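Local coordinates for protein glucanase (PDB 5GY3) that probably cleaves internal beta-1,4-glucosidic bonds of cellulose, lichenin and cereal beta-glucans, as a family 8 glycoside hydrolase, at residues A179-G187 and V196-P206; P206-S215 and P251-N259. One frame throughout, in Å; residues are numbered along the deposited sequence.

Overall arrangement
The two contacts follow one another along the chain and share Pro206, the last residue of strand 204-206. Contact 1 lays the end of helix 167-183 and the loop after it against the hairpin 196-206; contact 2 pairs the short strand 213-214, next in the chain, with strand 254-255. Their centres lie about 14 Å apart, on the same side of the chain's centre and about 19 and 18 Å from it. They also touch directly: Trp186 CB is 3.5 Å from Val256 O, and Gly187 CA is 3.4 Å from Asn259 OD1. Both lie away from Asp87, the predicted nucleophile.

Contact 1 of 2, residues A179-G187 and V196-P206; sequences ALLGQMGWG and VALRADGKMLP
Helix 167-183 ends beside the hairpin formed by strands 196-199 and 204-206, with the CA atoms of Met184 and Met204 6.8 Å apart and no direct hydrogen bond between the two segments. Met204 reaches from the hairpin into the helix end. Its chain runs straight to SD and then bends (chi3 -76°), which turns CE to the helix, 3.5 Å from Leu180 O and equally near Gln183 CB. Met184, extended beyond CG, crosses it at about a right angle, and its CG and CE both lie 3.7 Å from Met204 SD. Farther along, Met184 SD packs on Val196 CG2, while Leu180 CD2 meets Met204 CE and Leu198 CD1.

The hairpin supplies the middle and one edge strand of a three-stranded antiparallel sheet: 196-199 lies between 204-206 and 145-148. Arg199 to Gly202 form a type I turn joining its two arms. Within the turn Arg199 grips Asp201 side-on through NE and NH2, one to each carboxylate oxygen. Lys203 N reaches OD1 from the opposite face to Arg199 NE and closes an Asx turn.

Beyond the helix, Trp186 lays one indole face on Pro206, whose CD stands 3.6 Å from the centroid of the five-membered ring and 12° off its normal, a CH-pi contact. Met184 C lies over the rim of the other face. Met204 CB abuts the indole edge in plane, 3.9 Å from Trp186 CZ2, and Val196 CG1 comes to CH2 obliquely. At the exposed margin one water donates to both Gln183 OE1 and Gly202 O, each at 2.8 Å, bridging Gln183 and the turn.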
loop_
_atom_site.group_PDB
_atom_site.type_symbol
_atom_site.label_atom_id
_atom_site.label_comp_id
_atom_site.label_asym_id
_atom_site.label_seq_id
_atom_site.Cartn_x
_atom_site.Cartn_y
_atom_site.Cartn_z
ATOM N N ALA A 179 2.078 -14.571 9.137
ATOM C CA ALA A 179 1.310 -15.656 9.740
ATOM C C ALA A 179 -0.185 -15.363 9.706
ATOM O O ALA A 179 -0.985 -16.252 9.394
ATOM C CB ALA A 179 1.768 -15.911 11.176
ATOM N N LEU A 180 -0.587 -14.128 10.024
ATOM C CA LEU A 180 -2.010 -13.797 9.981
ATOM C C LEU A 180 -2.549 -13.901 8.558
ATOM O O LEU A 180 -3.595 -14.516 8.324
ATOM C CB LEU A 180 -2.253 -12.400 10.557
ATOM C CG LEU A 180 -2.240 -12.302 12.085
ATOM C CD1 LEU A 180 -2.135 -10.840 12.510
ATOM C CD2 LEU A 180 -3.490 -12.989 12.714
ATOM N N LEU A 181 -1.828 -13.317 7.593
ATOM C CA LEU A 181 -2.261 -13.403 6.200
ATOM C C LEU A 181 -2.399 -14.855 5.757
ATOM O O LEU A 181 -3.334 -15.200 5.018
ATOM C CB LEU A 181 -1.284 -12.635 5.303
ATOM C CG LEU A 181 -1.512 -12.637 3.784
ATOM C CD1 LEU A 181 -2.900 -12.094 3.444
ATOM C CD2 LEU A 181 -0.419 -11.847 3.053
ATOM N N GLY A 182 -1.485 -15.723 6.214
ATOM C CA GLY A 182 -1.563 -17.137 5.864
ATOM C C GLY A 182 -2.821 -17.801 6.382
ATOM O O GLY A 182 -3.304 -18.777 5.794
ATOM N N GLN A 183 -3.390 -17.266 7.459
ATOM C CA GLN A 183 -4.623 -17.795 8.017
ATOM C C GLN A 183 -5.868 -17.191 7.391
ATOM O O GLN A 183 -6.960 -17.699 7.635
ATOM C CB GLN A 183 -4.646 -17.579 9.537
ATOM C CG GLN A 183 -3.515 -18.310 10.253
ATOM C CD GLN A 183 -3.302 -17.806 11.674
ATOM O OE1 GLN A 183 -4.166 -17.141 12.235
ATOM N NE2 GLN A 183 -2.145 -18.120 12.260
ATOM N N MET A 184 -5.733 -16.130 6.591
ATOM C CA MET A 184 -6.891 -15.511 5.967
ATOM C C MET A 184 -7.275 -16.256 4.692
ATOM O O MET A 184 -6.479 -17.001 4.112
ATOM C CB MET A 184 -6.602 -14.045 5.641
ATOM C CG MET A 184 -6.243 -13.184 6.845
ATOM S SD MET A 184 -5.813 -11.521 6.291
ATOM C CE MET A 184 -5.348 -10.752 7.846
ATOM N N GLY A 185 -8.512 -16.039 4.251
ATOM C CA GLY A 185 -8.951 -16.552 2.963
ATOM C C GLY A 185 -10.312 -17.201 3.079
ATOM O O GLY A 185 -10.542 -17.975 4.015
ATOM N N TRP A 186 -11.222 -16.882 2.156
ATOM C CA TRP A 186 -12.611 -17.303 2.269
ATOM C C TRP A 186 -13.133 -17.740 0.907
ATOM O O TRP A 186 -12.598 -17.363 -0.134
ATOM C CB TRP A 186 -13.484 -16.179 2.873
ATOM C CG TRP A 186 -13.027 -15.930 4.262
ATOM C CD1 TRP A 186 -13.384 -16.634 5.373
ATOM C CD2 TRP A 186 -12.032 -14.981 4.688
ATOM N NE1 TRP A 186 -12.697 -16.165 6.476
ATOM C CE2 TRP A 186 -11.859 -15.156 6.078
ATOM C CE3 TRP A 186 -11.273 -14.000 4.029
ATOM C CZ2 TRP A 186 -10.964 -14.383 6.828
ATOM C CZ3 TRP A 186 -10.384 -13.229 4.779
ATOM C CH2 TRP A 186 -10.243 -13.428 6.167
ATOM N N GLY A 187 -14.193 -18.558 0.942
ATOM C CA GLY A 187 -14.829 -19.021 -0.280
ATOM C C GLY A 187 -13.946 -19.967 -1.077
ATOM O O GLY A 187 -12.943 -20.495 -0.605
ATOM N N VAL A 196 -10.623 -7.111 6.939
ATOM C CA VAL A 196 -10.739 -8.369 7.669
ATOM C C VAL A 196 -10.916 -8.063 9.145
ATOM O O VAL A 196 -10.132 -7.303 9.720
ATOM C CB VAL A 196 -9.492 -9.251 7.457
ATOM C CG1 VAL A 196 -9.533 -10.502 8.377
ATOM C CG2 VAL A 196 -9.374 -9.646 5.995
ATOM N N ALA A 197 -11.933 -8.663 9.764
ATOM C CA ALA A 197 -12.132 -8.533 11.200
ATOM C C ALA A 197 -11.395 -9.656 11.921
ATOM O O ALA A 197 -11.633 -10.846 11.652
ATOM C CB ALA A 197 -13.619 -8.568 11.546
ATOM N N LEU A 198 -10.519 -9.284 12.845
ATOM C CA LEU A 198 -9.768 -10.236 13.656
ATOM C C LEU A 198 -10.351 -10.223 15.064
ATOM O O LEU A 198 -10.309 -9.190 15.743
ATOM C CB LEU A 198 -8.281 -9.862 13.692
ATOM C CG LEU A 198 -7.401 -10.612 14.699
ATOM C CD1 LEU A 198 -7.345 -12.105 14.382
ATOM C CD2 LEU A 198 -5.997 -10.004 14.740
ATOM N N ARG A 199 -10.912 -11.354 15.492
ATOM C CA ARG A 199 -11.423 -11.474 16.849
ATOM C C ARG A 199 -10.280 -11.825 17.805
ATOM O O ARG A 199 -9.236 -12.342 17.399
ATOM C CB ARG A 199 -12.532 -12.536 16.907
ATOM C CG ARG A 199 -13.420 -12.466 18.142
ATOM C CD ARG A 199 -14.651 -13.372 17.990
ATOM N NE ARG A 199 -14.305 -14.792 18.034
ATOM C CZ ARG A 199 -15.191 -15.781 17.941
ATOM N NH1 ARG A 199 -16.481 -15.504 17.779
ATOM N NH2 ARG A 199 -14.790 -17.049 18.004
ATOM N N ALA A 200 -10.487 -11.532 19.097
ATOM C CA ALA A 200 -9.396 -11.641 20.062
ATOM C C ALA A 200 -8.926 -13.073 20.282
ATOM O O ALA A 200 -7.846 -13.268 20.853
ATOM C CB ALA A 200 -9.801 -11.009 21.404
ATOM N N ASP A 201 -9.685 -14.075 19.847
ATOM C CA ASP A 201 -9.218 -15.454 19.911
ATOM C C ASP A 201 -8.506 -15.894 18.643
ATOM O O ASP A 201 -8.111 -17.061 18.543
ATOM C CB ASP A 201 -10.387 -16.410 20.189
ATOM C CG ASP A 201 -11.389 -16.467 19.041
ATOM O OD1 ASP A 201 -11.478 -15.489 18.270
ATOM O OD2 ASP A 201 -12.099 -17.496 18.916
ATOM N N GLY A 202 -8.349 -15.001 17.674
ATOM C CA GLY A 202 -7.690 -15.323 16.431
ATOM C C GLY A 202 -8.623 -15.583 15.265
ATOM O O GLY A 202 -8.145 -15.696 14.134
ATOM N N LYS A 203 -9.931 -15.694 15.504
ATOM C CA LYS A 203 -10.855 -15.981 14.409
ATOM C C LYS A 203 -10.955 -14.776 13.485
ATOM O O LYS A 203 -11.145 -13.650 13.949
ATOM C CB LYS A 203 -12.240 -16.332 14.957
ATOM C CG LYS A 203 -13.275 -16.629 13.872
ATOM C CD LYS A 203 -14.683 -16.745 14.453
ATOM C CE LYS A 203 -15.711 -17.048 13.370
ATOM N NZ LYS A 203 -17.091 -17.045 13.932
ATOM N N MET A 204 -10.854 -15.010 12.172
ATOM C CA MET A 204 -10.977 -13.941 11.189
ATOM C C MET A 204 -12.126 -14.192 10.220
ATOM O O MET A 204 -12.450 -15.339 9.887
ATOM C CB MET A 204 -9.665 -13.775 10.401
ATOM C CG MET A 204 -8.589 -13.167 11.255
ATOM S SD MET A 204 -7.012 -12.920 10.408
ATOM C CE MET A 204 -6.397 -14.613 10.366
ATOM N N LEU A 205 -12.725 -13.098 9.760
ATOM C CA LEU A 205 -13.745 -13.100 8.724
ATOM C C LEU A 205 -13.619 -11.800 7.967
ATOM O O LEU A 205 -13.050 -10.831 8.490
ATOM C CB LEU A 205 -15.155 -13.212 9.311
ATOM C CG LEU A 205 -15.470 -14.540 9.989
ATOM C CD1 LEU A 205 -16.625 -14.332 10.878
ATOM C CD2 LEU A 205 -15.781 -15.622 8.970
ATOM N N PRO A 206 -14.155 -11.720 6.751
ATOM C CA PRO A 206 -14.300 -10.408 6.109
ATOM C C PRO A 206 -15.059 -9.463 7.034
ATOM O O PRO A 206 -16.037 -9.854 7.687
ATOM C CB PRO A 206 -15.087 -10.717 4.830
ATOM C CG PRO A 206 -14.779 -12.170 4.540
ATOM C CD PRO A 206 -14.682 -12.819 5.915
HETATM O O HOH W 1 -5.404 -16.088 14.465
#

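Contact 2 of 2, residues P206-S215 and P251-N259; sequences PAKEWPPRMS and PAWINVSTN
The guanidinium of Arg213 lies flat on the indole of Trp253, planes 4° apart, with CZ 3.6 Å from the centroid of the six-membered ring: a cation-pi stack. Extended from CG to NE, the arginine also brings CD over the same face. With CG between backbone N and carbonyl carbon (chi1 51°), the Trp253 indole lies where Arg213 covers its face; Trp253 CB packs on Ser215 CB, 3.6 Å away. A water in the guanidinium plane accepts from Arg213 NE and from Asn255 ND2, tying together neighbours across the strands. Asn255 OD1 turns back on its own chain and takes the N-H groups of Ser257 and Thr258, the first in the carbonyl plane, the second from above it. Pro212 CG rests 3.6 Å from Asn255 ND2. On the sheet face opposite Arg213 and Asn255, Met214 CB meets Ile254 CG2, with Trp241 of helix 236-243 touching both residues. Met214 and Ile254 exchange two backbone hydrogen bonds, and Val256 N binds Pro212 O at 3.0 Å. Pro212 centres an inverse gamma turn leading into this two-stranded antiparallel sheet, which joins loops distant in sequence, while Asn255 forms an Asx turn where the second strand ends.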
loop_
_atom_site.group_PDB
_atom_site.type_symbol
_atom_site.label_atom_id
_atom_site.label_comp_id
_atom_site.label_asym_id
_atom_site.label_seq_id
_atom_site.Cartn_x
_atom_site.Cartn_y
_atom_site.Cartn_z
ATOM N N PRO A 206 -14.155 -11.720 6.751
ATOM C CA PRO A 206 -14.300 -10.408 6.109
ATOM C C PRO A 206 -15.059 -9.463 7.034
ATOM O O PRO A 206 -16.037 -9.854 7.687
ATOM C CB PRO A 206 -15.087 -10.717 4.830
ATOM C CG PRO A 206 -14.779 -12.170 4.540
ATOM C CD PRO A 206 -14.682 -12.819 5.915
ATOM N N ALA A 207 -14.590 -8.218 7.118
ATOM C CA ALA A 207 -15.171 -7.288 8.079
ATOM C C ALA A 207 -16.617 -6.961 7.710
ATOM O O ALA A 207 -16.982 -6.899 6.533
ATOM C CB ALA A 207 -14.338 -6.012 8.151
ATOM N N LYS A 208 -17.444 -6.736 8.740
ATOM C CA LYS A 208 -18.877 -6.520 8.515
ATOM C C LYS A 208 -19.151 -5.257 7.714
ATOM O O LYS A 208 -20.130 -5.198 6.961
ATOM C CB LYS A 208 -19.639 -6.406 9.844
ATOM C CG LYS A 208 -19.451 -7.516 10.841
ATOM C CD LYS A 208 -20.436 -7.390 12.023
ATOM C CE LYS A 208 -20.768 -5.936 12.364
ATOM N NZ LYS A 208 -19.658 -5.151 13.004
ATOM N N GLU A 209 -18.319 -4.239 7.871
ATOM C CA GLU A 209 -18.703 -2.888 7.489
ATOM C C GLU A 209 -18.436 -2.561 6.025
ATOM O O GLU A 209 -18.856 -1.493 5.566
ATOM C CB GLU A 209 -17.989 -1.879 8.392
ATOM C CG GLU A 209 -18.386 -1.983 9.861
ATOM C CD GLU A 209 -17.484 -2.897 10.684
ATOM O OE1 GLU A 209 -16.883 -3.845 10.132
ATOM O OE2 GLU A 209 -17.369 -2.664 11.903
ATOM N N TRP A 210 -17.777 -3.442 5.283
ATOM C CA TRP A 210 -17.403 -3.202 3.898
ATOM C C TRP A 210 -17.873 -4.359 3.035
ATOM O O TRP A 210 -18.084 -5.473 3.535
ATOM C CB TRP A 210 -15.881 -3.060 3.737
ATOM C CG TRP A 210 -15.242 -1.880 4.392
ATOM C CD1 TRP A 210 -14.941 -0.679 3.809
ATOM C CD2 TRP A 210 -14.767 -1.801 5.740
ATOM N NE1 TRP A 210 -14.326 0.149 4.723
ATOM C CE2 TRP A 210 -14.208 -0.518 5.914
ATOM C CE3 TRP A 210 -14.770 -2.685 6.822
ATOM C CZ2 TRP A 210 -13.642 -0.108 7.122
ATOM C CZ3 TRP A 210 -14.217 -2.269 8.026
ATOM C CH2 TRP A 210 -13.665 -0.990 8.163
ATOM N N PRO A 211 -18.023 -4.141 1.729
ATOM C CA PRO A 211 -18.252 -5.268 0.816
ATOM C C PRO A 211 -17.126 -6.278 0.940
ATOM O O PRO A 211 -15.941 -5.912 0.867
ATOM C CB PRO A 211 -18.262 -4.605 -0.572
ATOM C CG PRO A 211 -18.675 -3.179 -0.300
ATOM C CD PRO A 211 -17.994 -2.854 1.011
ATOM N N PRO A 212 -17.441 -7.519 1.137
ATOM C CA PRO A 212 -16.403 -8.528 1.414
ATOM C C PRO A 212 -15.721 -8.993 0.133
ATOM O O PRO A 212 -15.764 -10.164 -0.229
ATOM C CB PRO A 212 -17.207 -9.641 2.095
ATOM C CG PRO A 212 -18.542 -9.578 1.394
ATOM C CD PRO A 212 -18.799 -8.101 1.147
ATOM N N ARG A 213 -15.123 -8.046 -0.583
ATOM C CA ARG A 213 -14.468 -8.304 -1.853
ATOM C C ARG A 213 -12.961 -8.234 -1.685
ATOM O O ARG A 213 -12.454 -7.388 -0.941
ATOM C CB ARG A 213 -14.885 -7.270 -2.900
ATOM C CG ARG A 213 -16.359 -7.290 -3.247
ATOM C CD ARG A 213 -16.711 -6.079 -4.091
ATOM N NE ARG A 213 -18.129 -6.106 -4.455
ATOM C CZ ARG A 213 -18.698 -5.208 -5.247
ATOM N NH1 ARG A 213 -17.963 -4.221 -5.742
ATOM N NH2 ARG A 213 -19.988 -5.301 -5.536
ATOM N N MET A 214 -12.266 -9.149 -2.362
ATOM C CA MET A 214 -10.916 -8.919 -2.866
ATOM C C MET A 214 -11.047 -7.917 -4.003
ATOM O O MET A 214 -11.479 -8.276 -5.101
ATOM C CB MET A 214 -10.291 -10.223 -3.367
ATOM C CG MET A 214 -8.752 -10.178 -3.437
ATOM S SD MET A 214 -8.137 -9.044 -4.655
ATOM C CE MET A 214 -8.857 -9.767 -6.136
ATOM N N SER A 215 -10.676 -6.659 -3.759
ATOM C CA SER A 215 -10.793 -5.657 -4.817
ATOM C C SER A 215 -9.622 -4.678 -4.784
ATOM O O SER A 215 -8.466 -5.106 -4.813
ATOM C CB SER A 215 -12.141 -4.923 -4.729
ATOM O OG SER A 215 -12.259 -4.164 -3.547
ATOM N N PRO A 251 -11.484 -11.425 -13.577
ATOM C CA PRO A 251 -12.387 -10.469 -12.918
ATOM C C PRO A 251 -11.619 -9.469 -12.068
ATOM O O PRO A 251 -10.631 -9.809 -11.416
ATOM C CB PRO A 251 -13.286 -11.365 -12.061
ATOM C CG PRO A 251 -13.245 -12.714 -12.775
ATOM C CD PRO A 251 -11.848 -12.825 -13.289
ATOM N N ALA A 252 -12.090 -8.218 -12.087
ATOM C CA ALA A 252 -11.403 -7.159 -11.350
ATOM C C ALA A 252 -11.581 -7.285 -9.843
ATOM O O ALA A 252 -10.781 -6.715 -9.093
ATOM C CB ALA A 252 -11.898 -5.783 -11.803
ATOM N N TRP A 253 -12.631 -7.967 -9.385
ATOM C CA TRP A 253 -12.781 -8.278 -7.972
ATOM C C TRP A 253 -13.520 -9.601 -7.821
ATOM O O TRP A 253 -14.155 -10.090 -8.760
ATOM C CB TRP A 253 -13.521 -7.170 -7.196
ATOM C CG TRP A 253 -14.853 -6.707 -7.770
ATOM C CD1 TRP A 253 -15.074 -5.579 -8.515
ATOM C CD2 TRP A 253 -16.141 -7.334 -7.608
ATOM N NE1 TRP A 253 -16.412 -5.473 -8.835
ATOM C CE2 TRP A 253 -17.086 -6.533 -8.291
ATOM C CE3 TRP A 253 -16.589 -8.481 -6.943
ATOM C CZ2 TRP A 253 -18.442 -6.860 -8.346
ATOM C CZ3 TRP A 253 -17.941 -8.804 -7.000
ATOM C CH2 TRP A 253 -18.852 -7.989 -7.691
ATOM N N ILE A 254 -13.427 -10.180 -6.622
ATOM C CA ILE A 254 -14.260 -11.326 -6.259
ATOM C C ILE A 254 -14.799 -11.124 -4.850
ATOM O O ILE A 254 -14.082 -10.674 -3.950
ATOM C CB ILE A 254 -13.491 -12.667 -6.378
ATOM C CG1 ILE A 254 -14.345 -13.821 -5.839
ATOM C CG2 ILE A 254 -12.145 -12.614 -5.644
ATOM C CD1 ILE A 254 -13.811 -15.195 -6.191
ATOM N N ASN A 255 -16.087 -11.405 -4.667
ATOM C CA ASN A 255 -16.671 -11.469 -3.329
ATOM C C ASN A 255 -16.247 -12.797 -2.709
ATOM O O ASN A 255 -16.653 -13.865 -3.176
ATOM C CB ASN A 255 -18.189 -11.339 -3.419
ATOM C CG ASN A 255 -18.866 -11.338 -2.058
ATOM O OD1 ASN A 255 -18.570 -12.161 -1.184
ATOM N ND2 ASN A 255 -19.799 -10.414 -1.879
ATOM N N VAL A 256 -15.405 -12.749 -1.672
ATOM C CA VAL A 256 -14.824 -13.996 -1.168
ATOM C C VAL A 256 -15.798 -14.754 -0.284
ATOM O O VAL A 256 -15.550 -15.926 0.031
ATOM C CB VAL A 256 -13.499 -13.752 -0.417
ATOM C CG1 VAL A 256 -12.464 -13.100 -1.354
ATOM C CG2 VAL A 256 -13.723 -12.901 0.819
ATOM N N SER A 257 -16.917 -14.134 0.090
ATOM C CA SER A 257 -17.937 -14.811 0.885
ATOM C C SER A 257 -18.943 -15.552 0.017
ATOM O O SER A 257 -19.364 -16.658 0.369
ATOM C CB SER A 257 -18.665 -13.809 1.778
ATOM O OG SER A 257 -17.848 -13.453 2.877
ATOM N N THR A 258 -19.330 -14.966 -1.114
ATOM C CA THR A 258 -20.329 -15.558 -1.995
ATOM C C THR A 258 -19.742 -16.146 -3.268
ATOM O O THR A 258 -20.464 -16.851 -3.987
ATOM C CB THR A 258 -21.380 -14.517 -2.398
ATOM O OG1 THR A 258 -20.775 -13.556 -3.280
ATOM C CG2 THR A 258 -21.936 -13.824 -1.170
ATOM N N ASN A 259 -18.486 -15.832 -3.589
ATOM C CA ASN A 259 -17.772 -16.238 -4.803
ATOM C C ASN A 259 -18.254 -15.510 -6.050
ATOM O O ASN A 259 -17.768 -15.799 -7.150
ATOM C CB ASN A 259 -17.825 -17.755 -5.008
ATOM C CG ASN A 259 -17.263 -18.502 -3.813
ATOM O OD1 ASN A 259 -16.157 -18.204 -3.354
ATOM N ND2 ASN A 259 -18.041 -19.438 -3.270
HETATM O O HOH W 2 -20.328 -8.240 -3.741
#